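Local structure of glutamyl endopeptidase (Staphylococcus epidermidis, 6PYM) at residues N59-P67 and G78-I86; H18-Y26 and T132-M143. The protein probably acts as a secreted serine endopeptidase of the S1B family, cutting polypeptides preferentially on the carbonyl side of glutamate and also after aspartate. The protein carries 1 engineered substitution. All coordinates share one frame; numbering follows the deposited sequence.

Interaction 1 (N59-P67 and G78-I86); sequences NPRNISVHP and GKFVGQEII
Val65 and Phe80 face each other as an antiparallel hydrogen-bonded pair: Val65 N donates to Phe80 O (2.9 Å) and Phe80 N returns a bond to Val65 O (2.8 Å), the latter in the carbonyl plane. Beyond the non-hydrogen-bonded pair Ser64-Val81, Gly82 N reaches Ile63 O at 2.9 Å in a nearly straight bond (169° at the hydrogen). At the other end a water donates to both Pro67 O and Gly78 O.

Side chains then line the two faces of this antiparallel pairing. Next to Ser64 and Val81, the Lys79 chain runs alongside the His66 ring and points the same way; its CB lies over one ring face, 3.6 Å from the centroid, a CH-pi contact. Beyond CB, chi1 of 81° sets CG between the backbone N and the carbonyl carbon, which takes CD on to Ser64 OG. On the face of Val65 and Phe80, CD of Pro67 meets the edge of the Phe80 ring at CD1, 3.8 Å away.

The two strands, 64-67 and 80-87, are neighbours in the closed six-stranded N-terminal barrel of this chymotrypsin-like protease. Ahead of strand 64-67, the short 3-10 segment 60-62 folds against Gly82: Pro60 O lies 3.2 Å from Gly82 CA in a CA-H...O contact, and Pro60 CB packs on the Gln83 backbone. Arg61 bends at chi2 and chi3, bringing Val81 CG1 over one face of its guanidinium, 3.4 Å from CZ, while NH1 is hydrogen-bonded to Ser100 OG.

Farther out, Asn59 OD1 accepts from Arg61 N in an Asx turn that shapes the start of the 3-10 segment. Gln83 and Glu84 both face Arg98 in a classic beta bulge, and Glu84 also forms a salt bridge with the Arg98 side chain.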
loop_
_atom_site.group_PDB
_atom_site.type_symbol
_atom_site.label_atom_id
_atom_site.label_comp_id
_atom_site.label_asym_id
_atom_site.label_seq_id
_atom_site.Cartn_x
_atom_site.Cartn_y
_atom_site.Cartn_z
ATOM N N ASN A 59 1.166 -18.073 -8.235
ATOM C CA ASN A 59 0.465 -18.764 -7.157
ATOM C C ASN A 59 0.162 -17.785 -6.031
ATOM O O ASN A 59 1.040 -17.500 -5.200
ATOM C CB ASN A 59 1.286 -19.945 -6.634
ATOM C CG ASN A 59 0.535 -20.761 -5.596
ATOM O OD1 ASN A 59 -0.610 -20.454 -5.251
ATOM N ND2 ASN A 59 1.174 -21.813 -5.096
ATOM N N PRO A 60 -1.066 -17.268 -5.945
ATOM C CA PRO A 60 -1.394 -16.313 -4.873
ATOM C C PRO A 60 -1.200 -16.878 -3.485
ATOM O O PRO A 60 -0.964 -16.105 -2.546
ATOM C CB PRO A 60 -2.870 -15.977 -5.134
ATOM C CG PRO A 60 -3.113 -16.360 -6.564
ATOM C CD PRO A 60 -2.207 -17.519 -6.839
ATOM N N ARG A 61 -1.272 -18.204 -3.328
ATOM C CA ARG A 61 -1.108 -18.838 -2.029
ATOM C C ARG A 61 0.295 -18.666 -1.463
ATOM O O ARG A 61 0.500 -18.918 -0.272
ATOM C CB ARG A 61 -1.447 -20.336 -2.099
ATOM C CG ARG A 61 -2.840 -20.708 -2.574
ATOM C CD ARG A 61 -3.926 -19.867 -1.917
ATOM N NE ARG A 61 -4.153 -20.214 -0.528
ATOM C CZ ARG A 61 -5.118 -19.677 0.201
ATOM N NH1 ARG A 61 -5.928 -18.779 -0.343
ATOM N NH2 ARG A 61 -5.261 -20.034 1.473
ATOM N N ASN A 62 1.258 -18.258 -2.286
ATOM C CA ASN A 62 2.603 -17.941 -1.829
ATOM C C ASN A 62 2.692 -16.598 -1.115
ATOM O O ASN A 62 3.747 -16.287 -0.557
ATOM C CB ASN A 62 3.566 -17.918 -3.022
ATOM C CG ASN A 62 3.799 -19.294 -3.620
ATOM O OD1 ASN A 62 3.724 -20.306 -2.926
ATOM N ND2 ASN A 62 4.104 -19.334 -4.913
ATOM N N ILE A 63 1.633 -15.794 -1.122
ATOM C CA ILE A 63 1.688 -14.436 -0.589
ATOM C C ILE A 63 1.027 -14.408 0.782
ATOM O O ILE A 63 -0.145 -14.777 0.919
ATOM C CB ILE A 63 1.002 -13.441 -1.534
ATOM C CG1 ILE A 63 1.559 -13.580 -2.950
ATOM C CG2 ILE A 63 1.189 -12.028 -1.015
ATOM C CD1 ILE A 63 0.798 -12.763 -3.967
ATOM N N SER A 64 1.762 -13.940 1.789
ATOM C CA SER A 64 1.223 -13.688 3.119
ATOM C C SER A 64 1.040 -12.188 3.321
ATOM O O SER A 64 1.959 -11.404 3.059
ATOM C CB SER A 64 2.177 -14.210 4.190
ATOM O OG SER A 64 2.248 -15.626 4.195
ATOM N N VAL A 65 -0.124 -11.801 3.830
ATOM C CA VAL A 65 -0.468 -10.402 4.077
ATOM C C VAL A 65 -0.727 -10.237 5.563
ATOM O O VAL A 65 -1.590 -10.922 6.125
ATOM C CB VAL A 65 -1.708 -9.981 3.275
ATOM C CG1 VAL A 65 -2.075 -8.533 3.580
ATOM C CG2 VAL A 65 -1.476 -10.188 1.784
ATOM N N HIS A 66 -0.010 -9.312 6.191
ATOM C CA HIS A 66 -0.110 -9.070 7.629
ATOM C C HIS A 66 -0.558 -7.627 7.838
ATOM O O HIS A 66 0.278 -6.712 7.897
ATOM C CB HIS A 66 1.247 -9.296 8.302
ATOM C CG HIS A 66 1.776 -10.699 8.206
ATOM N ND1 HIS A 66 2.514 -11.180 7.143
ATOM C CD2 HIS A 66 1.721 -11.712 9.105
ATOM C CE1 HIS A 66 2.871 -12.434 7.384
ATOM N NE2 HIS A 66 2.401 -12.778 8.567
ATOM N N PRO A 67 -1.859 -7.368 7.952
ATOM C CA PRO A 67 -2.297 -5.988 8.188
ATOM C C PRO A 67 -1.885 -5.558 9.583
ATOM O O PRO A 67 -1.951 -6.339 10.537
ATOM C CB PRO A 67 -3.823 -6.075 8.056
ATOM C CG PRO A 67 -4.146 -7.486 8.447
ATOM C CD PRO A 67 -2.983 -8.325 7.976
ATOM N N GLY A 78 -2.601 -11.103 12.772
ATOM C CA GLY A 78 -2.220 -12.332 12.115
ATOM C C GLY A 78 -1.901 -12.112 10.649
ATOM O O GLY A 78 -1.397 -11.055 10.237
ATOM N N LYS A 79 -2.193 -13.131 9.844
ATOM C CA LYS A 79 -1.955 -13.066 8.415
ATOM C C LYS A 79 -3.160 -13.586 7.646
ATOM O O LYS A 79 -4.033 -14.279 8.185
ATOM C CB LYS A 79 -0.677 -13.807 7.983
ATOM C CG LYS A 79 -0.802 -15.308 7.832
ATOM C CD LYS A 79 0.496 -15.888 7.279
ATOM C CE LYS A 79 0.321 -17.326 6.802
ATOM N NZ LYS A 79 -0.013 -18.264 7.911
ATOM N N PHE A 80 -3.193 -13.217 6.368
ATOM C CA PHE A 80 -4.184 -13.654 5.402
ATOM C C PHE A 80 -3.438 -14.080 4.150
ATOM O O PHE A 80 -2.449 -13.449 3.761
ATOM C CB PHE A 80 -5.141 -12.507 5.087
ATOM C CG PHE A 80 -5.926 -12.054 6.278
ATOM C CD1 PHE A 80 -5.358 -11.206 7.220
ATOM C CD2 PHE A 80 -7.216 -12.507 6.482
ATOM C CE1 PHE A 80 -6.062 -10.817 8.337
ATOM C CE2 PHE A 80 -7.927 -12.117 7.591
ATOM C CZ PHE A 80 -7.353 -11.269 8.522
ATOM N N VAL A 81 -3.888 -15.164 3.537
ATOM C CA VAL A 81 -3.179 -15.785 2.423
ATOM C C VAL A 81 -3.803 -15.357 1.103
ATOM O O VAL A 81 -5.032 -15.345 0.951
ATOM C CB VAL A 81 -3.161 -17.318 2.571
ATOM C CG1 VAL A 81 -2.402 -17.966 1.416
ATOM C CG2 VAL A 81 -2.543 -17.717 3.909
ATOM N N GLY A 82 -2.955 -15.021 0.137
ATOM C CA GLY A 82 -3.434 -14.648 -1.175
ATOM C C GLY A 82 -4.330 -15.696 -1.803
ATOM O O GLY A 82 -4.075 -16.899 -1.685
ATOM N N GLN A 83 -5.378 -15.245 -2.470
ATOM C CA GLN A 83 -6.351 -16.113 -3.120
ATOM C C GLN A 83 -6.474 -15.842 -4.608
ATOM O O GLN A 83 -6.564 -16.789 -5.398
ATOM C CB GLN A 83 -7.729 -15.963 -2.444
ATOM C CG GLN A 83 -8.779 -16.975 -2.906
ATOM C CD GLN A 83 -9.568 -16.502 -4.109
ATOM O OE1 GLN A 83 -9.781 -15.306 -4.301
ATOM N NE2 GLN A 83 -10.013 -17.447 -4.932
ATOM N N GLU A 84 -6.470 -14.575 -5.023
ATOM C CA GLU A 84 -6.586 -14.236 -6.432
ATOM C C GLU A 84 -5.897 -12.903 -6.686
ATOM O O GLU A 84 -6.094 -11.943 -5.934
ATOM C CB GLU A 84 -8.061 -14.146 -6.847
ATOM C CG GLU A 84 -8.273 -13.897 -8.331
ATOM C CD GLU A 84 -9.741 -13.823 -8.710
ATOM O OE1 GLU A 84 -10.582 -13.604 -7.810
ATOM O OE2 GLU A 84 -10.050 -13.985 -9.909
ATOM N N ILE A 85 -5.113 -12.844 -7.760
ATOM C CA ILE A 85 -4.439 -11.623 -8.185
ATOM C C ILE A 85 -5.242 -11.005 -9.316
ATOM O O ILE A 85 -5.532 -11.673 -10.319
ATOM C CB ILE A 85 -3.004 -11.923 -8.642
ATOM C CG1 ILE A 85 -2.164 -12.405 -7.458
ATOM C CG2 ILE A 85 -2.400 -10.698 -9.322
ATOM C CD1 ILE A 85 -0.886 -13.086 -7.874
ATOM N N ILE A 86 -5.607 -9.735 -9.162
ATOM C CA ILE A 86 -6.354 -8.995 -10.174
ATOM C C ILE A 86 -5.514 -7.802 -10.614
ATOM O O ILE A 86 -5.573 -6.738 -9.980
ATOM C CB ILE A 86 -7.715 -8.530 -9.633
ATOM C CG1 ILE A 86 -8.486 -9.688 -8.994
ATOM C CG2 ILE A 86 -8.533 -7.915 -10.746
ATOM C CD1 ILE A 86 -9.673 -9.238 -8.167
HETATM O O HOH W 1 -0.858 -8.576 11.722
#

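Interaction 2 (H18-Y26 and T132-M143); sequences HYDAVSFIY and TGYPGDKPLATM
One face of the Tyr134 ring receives Phe24 CB over its centre, 3.6 Å from the centroid and only 5° off the normal. The Phe24 ring in turn presents its edge to that same ring, an edge-to-face pair with planes at 62°. Ala141 CB covers one face of Phe24, over its centre and 3.8 Å from the centroid, while Leu140 CD1 approaches CZ of Phe24 obliquely at 3.7 Å. The backbone N atoms of Ser23 and Thr142 lie at the Tyr134 edge, in its plane. With Phe24 CG anti to the backbone N (chi1 168°), the phenyl reaches past Tyr134 to the type II turn 139-142, where Ala141 has positive phi and Pro139 O accepts from both N and OG1 of Thr142.

A second apolar patch follows toward Tyr19. Met143 bends at chi3, so that CE comes to Val22 CB (3.7 Å) while SD lies beside Tyr19 CB and CD1 in an oblique Met-aromatic contact. Val22 CG1 rests on Thr132 O, 3.6 Å away, and Thr132 CG2 meets the Tyr19 ring at its edge. Here a water joins His18 NE2 to Thr132 OG1, 2.8 Å from each.

The polar ends find partners in the surroundings: Tyr134 OH bonds to Ala69 O, and Tyr19 OH to Glu145. This buried seam joins the two barrels of the chymotrypsin fold. Strand 22-27, flanked by strands 34-42 and 64-67, belongs to the first; strand 128-133 and the loop leading into strand 143-154 belong to the second.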
loop_
_atom_site.group_PDB
_atom_site.type_symbol
_atom_site.label_atom_id
_atom_site.label_comp_id
_atom_site.label_asym_id
_atom_site.label_seq_id
_atom_site.Cartn_x
_atom_site.Cartn_y
_atom_site.Cartn_z
ATOM N N HIS A 18 -5.621 5.451 10.995
ATOM C CA HIS A 18 -5.510 5.043 9.600
ATOM C C HIS A 18 -4.401 4.025 9.356
ATOM O O HIS A 18 -4.281 3.521 8.230
ATOM C CB HIS A 18 -5.365 6.264 8.680
ATOM C CG HIS A 18 -4.006 6.899 8.687
ATOM N ND1 HIS A 18 -3.542 7.689 9.720
ATOM C CD2 HIS A 18 -3.028 6.893 7.753
ATOM C CE1 HIS A 18 -2.331 8.128 9.427
ATOM N NE2 HIS A 18 -1.999 7.667 8.233
ATOM N N TYR A 19 -3.606 3.694 10.372
ATOM C CA TYR A 19 -2.489 2.779 10.189
ATOM C C TYR A 19 -2.914 1.325 10.113
ATOM O O TYR A 19 -2.163 0.508 9.563
ATOM C CB TYR A 19 -1.481 2.956 11.323
ATOM C CG TYR A 19 -0.922 4.353 11.362
ATOM C CD1 TYR A 19 -0.053 4.793 10.372
ATOM C CD2 TYR A 19 -1.284 5.244 12.362
ATOM C CE1 TYR A 19 0.458 6.071 10.383
ATOM C CE2 TYR A 19 -0.781 6.533 12.384
ATOM C CZ TYR A 19 0.085 6.945 11.387
ATOM O OH TYR A 19 0.577 8.238 11.417
ATOM N N ASP A 20 -4.103 0.982 10.622
ATOM C CA ASP A 20 -4.466 -0.428 10.711
ATOM C C ASP A 20 -4.489 -1.103 9.345
ATOM O O ASP A 20 -4.135 -2.280 9.227
ATOM C CB ASP A 20 -5.782 -0.646 11.474
ATOM C CG ASP A 20 -6.989 0.051 10.841
ATOM O OD1 ASP A 20 -6.838 0.930 9.962
ATOM O OD2 ASP A 20 -8.129 -0.276 11.272
ATOM N N ALA A 21 -4.900 -0.377 8.305
ATOM C CA ALA A 21 -5.018 -0.954 6.973
ATOM C C ALA A 21 -3.672 -1.126 6.282
ATOM O O ALA A 21 -3.589 -1.859 5.288
ATOM C CB ALA A 21 -5.943 -0.092 6.111
ATOM N N VAL A 22 -2.635 -0.440 6.755
ATOM C CA VAL A 22 -1.302 -0.595 6.187
ATOM C C VAL A 22 -0.809 -2.012 6.459
ATOM O O VAL A 22 -0.886 -2.497 7.598
ATOM C CB VAL A 22 -0.356 0.467 6.770
ATOM C CG1 VAL A 22 1.043 0.322 6.188
ATOM C CG2 VAL A 22 -0.905 1.871 6.522
ATOM N N SER A 23 -0.301 -2.688 5.419
ATOM C CA SER A 23 -0.059 -4.120 5.496
ATOM C C SER A 23 1.330 -4.501 5.005
ATOM O O SER A 23 1.848 -3.928 4.041
ATOM C CB SER A 23 -1.097 -4.891 4.685
ATOM O OG SER A 23 -2.416 -4.601 5.128
ATOM N N PHE A 24 1.902 -5.503 5.664
ATOM C CA PHE A 24 3.199 -6.077 5.332
ATOM C C PHE A 24 2.994 -7.330 4.491
ATOM O O PHE A 24 2.133 -8.161 4.809
ATOM C CB PHE A 24 3.918 -6.419 6.640
ATOM C CG PHE A 24 5.148 -7.270 6.483
ATOM C CD1 PHE A 24 6.317 -6.745 5.956
ATOM C CD2 PHE A 24 5.144 -8.598 6.905
ATOM C CE1 PHE A 24 7.452 -7.537 5.831
ATOM C CE2 PHE A 24 6.273 -9.386 6.784
ATOM C CZ PHE A 24 7.421 -8.854 6.250
ATOM N N ILE A 25 3.763 -7.460 3.411
ATOM C CA ILE A 25 3.632 -8.576 2.483
ATOM C C ILE A 25 4.923 -9.382 2.493
ATOM O O ILE A 25 6.016 -8.815 2.367
ATOM C CB ILE A 25 3.318 -8.081 1.063
ATOM C CG1 ILE A 25 2.006 -7.296 1.061
ATOM C CG2 ILE A 25 3.234 -9.253 0.096
ATOM C CD1 ILE A 25 1.558 -6.840 -0.324
ATOM N N TYR A 26 4.796 -10.704 2.622
ATOM C CA TYR A 26 5.937 -11.607 2.686
ATOM C C TYR A 26 5.730 -12.705 1.656
ATOM O O TYR A 26 4.683 -13.356 1.644
ATOM C CB TYR A 26 6.040 -12.208 4.090
ATOM C CG TYR A 26 7.269 -13.064 4.333
ATOM C CD1 TYR A 26 7.260 -14.431 4.057
ATOM C CD2 TYR A 26 8.428 -12.511 4.868
ATOM C CE1 TYR A 26 8.386 -15.220 4.299
ATOM C CE2 TYR A 26 9.557 -13.293 5.107
ATOM C CZ TYR A 26 9.523 -14.641 4.829
ATOM O OH TYR A 26 10.647 -15.403 5.077
ATOM N N THR A 132 3.356 5.344 3.818
ATOM C CA THR A 132 3.489 4.550 5.029
ATOM C C THR A 132 3.470 3.075 4.670
ATOM O O THR A 132 2.589 2.621 3.937
ATOM C CB THR A 132 2.402 4.934 6.029
ATOM O OG1 THR A 132 2.559 6.327 6.314
ATOM C CG2 THR A 132 2.509 4.122 7.325
ATOM N N GLY A 133 4.454 2.341 5.172
ATOM C CA GLY A 133 4.625 0.958 4.783
ATOM C C GLY A 133 5.859 0.376 5.431
ATOM O O GLY A 133 6.219 0.785 6.541
ATOM N N TYR A 134 6.509 -0.563 4.746
ATOM C CA TYR A 134 7.476 -1.477 5.359
ATOM C C TYR A 134 8.816 -1.424 4.630
ATOM O O TYR A 134 9.162 -2.336 3.871
ATOM C CB TYR A 134 6.882 -2.888 5.419
ATOM C CG TYR A 134 5.704 -2.953 6.361
ATOM C CD1 TYR A 134 5.906 -3.201 7.708
ATOM C CD2 TYR A 134 4.402 -2.709 5.921
ATOM C CE1 TYR A 134 4.859 -3.221 8.597
ATOM C CE2 TYR A 134 3.342 -2.737 6.807
ATOM C CZ TYR A 134 3.575 -3.001 8.139
ATOM O OH TYR A 134 2.503 -3.032 9.006
ATOM N N PRO A 135 9.607 -0.373 4.858
ATOM C CA PRO A 135 10.912 -0.261 4.188
ATOM C C PRO A 135 11.893 -1.324 4.651
ATOM O O PRO A 135 12.023 -1.606 5.843
ATOM C CB PRO A 135 11.399 1.134 4.600
ATOM C CG PRO A 135 10.696 1.410 5.899
ATOM C CD PRO A 135 9.336 0.782 5.728
ATOM N N GLY A 136 12.644 -1.866 3.691
ATOM C CA GLY A 136 13.565 -2.963 3.946
ATOM C C GLY A 136 14.871 -2.601 4.620
ATOM O O GLY A 136 15.623 -3.511 4.989
ATOM N N ASP A 137 15.176 -1.317 4.789
ATOM C CA ASP A 137 16.352 -0.962 5.571
ATOM C C ASP A 137 16.087 -1.004 7.066
ATOM O O ASP A 137 17.042 -0.989 7.852
ATOM C CB ASP A 137 16.913 0.401 5.152
ATOM C CG ASP A 137 15.954 1.552 5.411
ATOM O OD1 ASP A 137 14.732 1.409 5.178
ATOM O OD2 ASP A 137 16.426 2.630 5.824
ATOM N N LYS A 138 14.834 -1.086 7.470
ATOM C CA LYS A 138 14.446 -1.154 8.862
ATOM C C LYS A 138 14.199 -2.601 9.255
ATOM O O LYS A 138 14.169 -3.493 8.404
ATOM C CB LYS A 138 13.197 -0.292 9.071
ATOM C CG LYS A 138 13.352 1.138 8.560
ATOM C CD LYS A 138 14.498 1.891 9.223
ATOM C CE LYS A 138 14.375 3.373 8.930
ATOM N NZ LYS A 138 15.491 4.173 9.497
ATOM N N PRO A 139 14.024 -2.884 10.550
ATOM C CA PRO A 139 13.796 -4.276 10.951
ATOM C C PRO A 139 12.540 -4.828 10.290
ATOM O O PRO A 139 11.566 -4.101 10.037
ATOM C CB PRO A 139 13.650 -4.192 12.474
ATOM C CG PRO A 139 14.422 -2.968 12.851
ATOM C CD PRO A 139 14.163 -2.002 11.723
ATOM N N LEU A 140 12.578 -6.124 9.990
ATOM C CA LEU A 140 11.524 -6.748 9.203
ATOM C C LEU A 140 10.158 -6.506 9.835
ATOM O O LEU A 140 9.988 -6.617 11.053
ATOM C CB LEU A 140 11.787 -8.248 9.069
ATOM C CG LEU A 140 10.865 -9.017 8.118
ATOM C CD1 LEU A 140 11.064 -8.571 6.681
ATOM C CD2 LEU A 140 11.089 -10.517 8.258
ATOM N N ALA A 141 9.193 -6.136 8.994
ATOM C CA ALA A 141 7.797 -5.973 9.387
ATOM C C ALA A 141 7.565 -4.810 10.341
ATOM O O ALA A 141 6.557 -4.794 11.054
ATOM C CB ALA A 141 7.190 -7.274 9.927
ATOM N N THR A 142 8.461 -3.821 10.363
ATOM C CA THR A 142 8.215 -2.590 11.097
ATOM C C THR A 142 7.649 -1.521 10.167
ATOM O O THR A 142 8.088 -1.376 9.020
ATOM C CB THR A 142 9.457 -2.070 11.836
ATOM O OG1 THR A 142 10.533 -1.793 10.914
ATOM C CG2 THR A 142 9.918 -3.077 12.896
ATOM N N MET A 143 6.657 -0.793 10.666
ATOM C CA MET A 143 5.917 0.177 9.868
ATOM C C MET A 143 6.514 1.566 10.063
ATOM O O MET A 143 6.759 1.984 11.204
ATOM C CB MET A 143 4.447 0.170 10.288
ATOM C CG MET A 143 3.578 1.042 9.404
ATOM S SD MET A 143 1.899 1.332 10.008
ATOM C CE MET A 143 1.219 -0.331 10.037
HETATM O O HOH W 2 0.541 8.035 7.105
#

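In the fold
Interaction 1 is nested along the chain inside the large loop closed by interaction 2, and their centres lie 15 Å apart. They meet through neighbouring strands 22-27 and 64-67: the backbones of Phe24 and Tyr26 pair with His66 and Ser64, probably by hydrogen bonds, and Ile25 packs on Ile63. Since strand 64-67 also pairs with strand 80-87, interaction 1 lies within the first barrel, whereas interaction 2 joins that barrel to the second sheet. In this fold the catalytic residues come from both halves: the predicted His51 and Asp93 from the first, and position 169, an engineered alanine here, from the second.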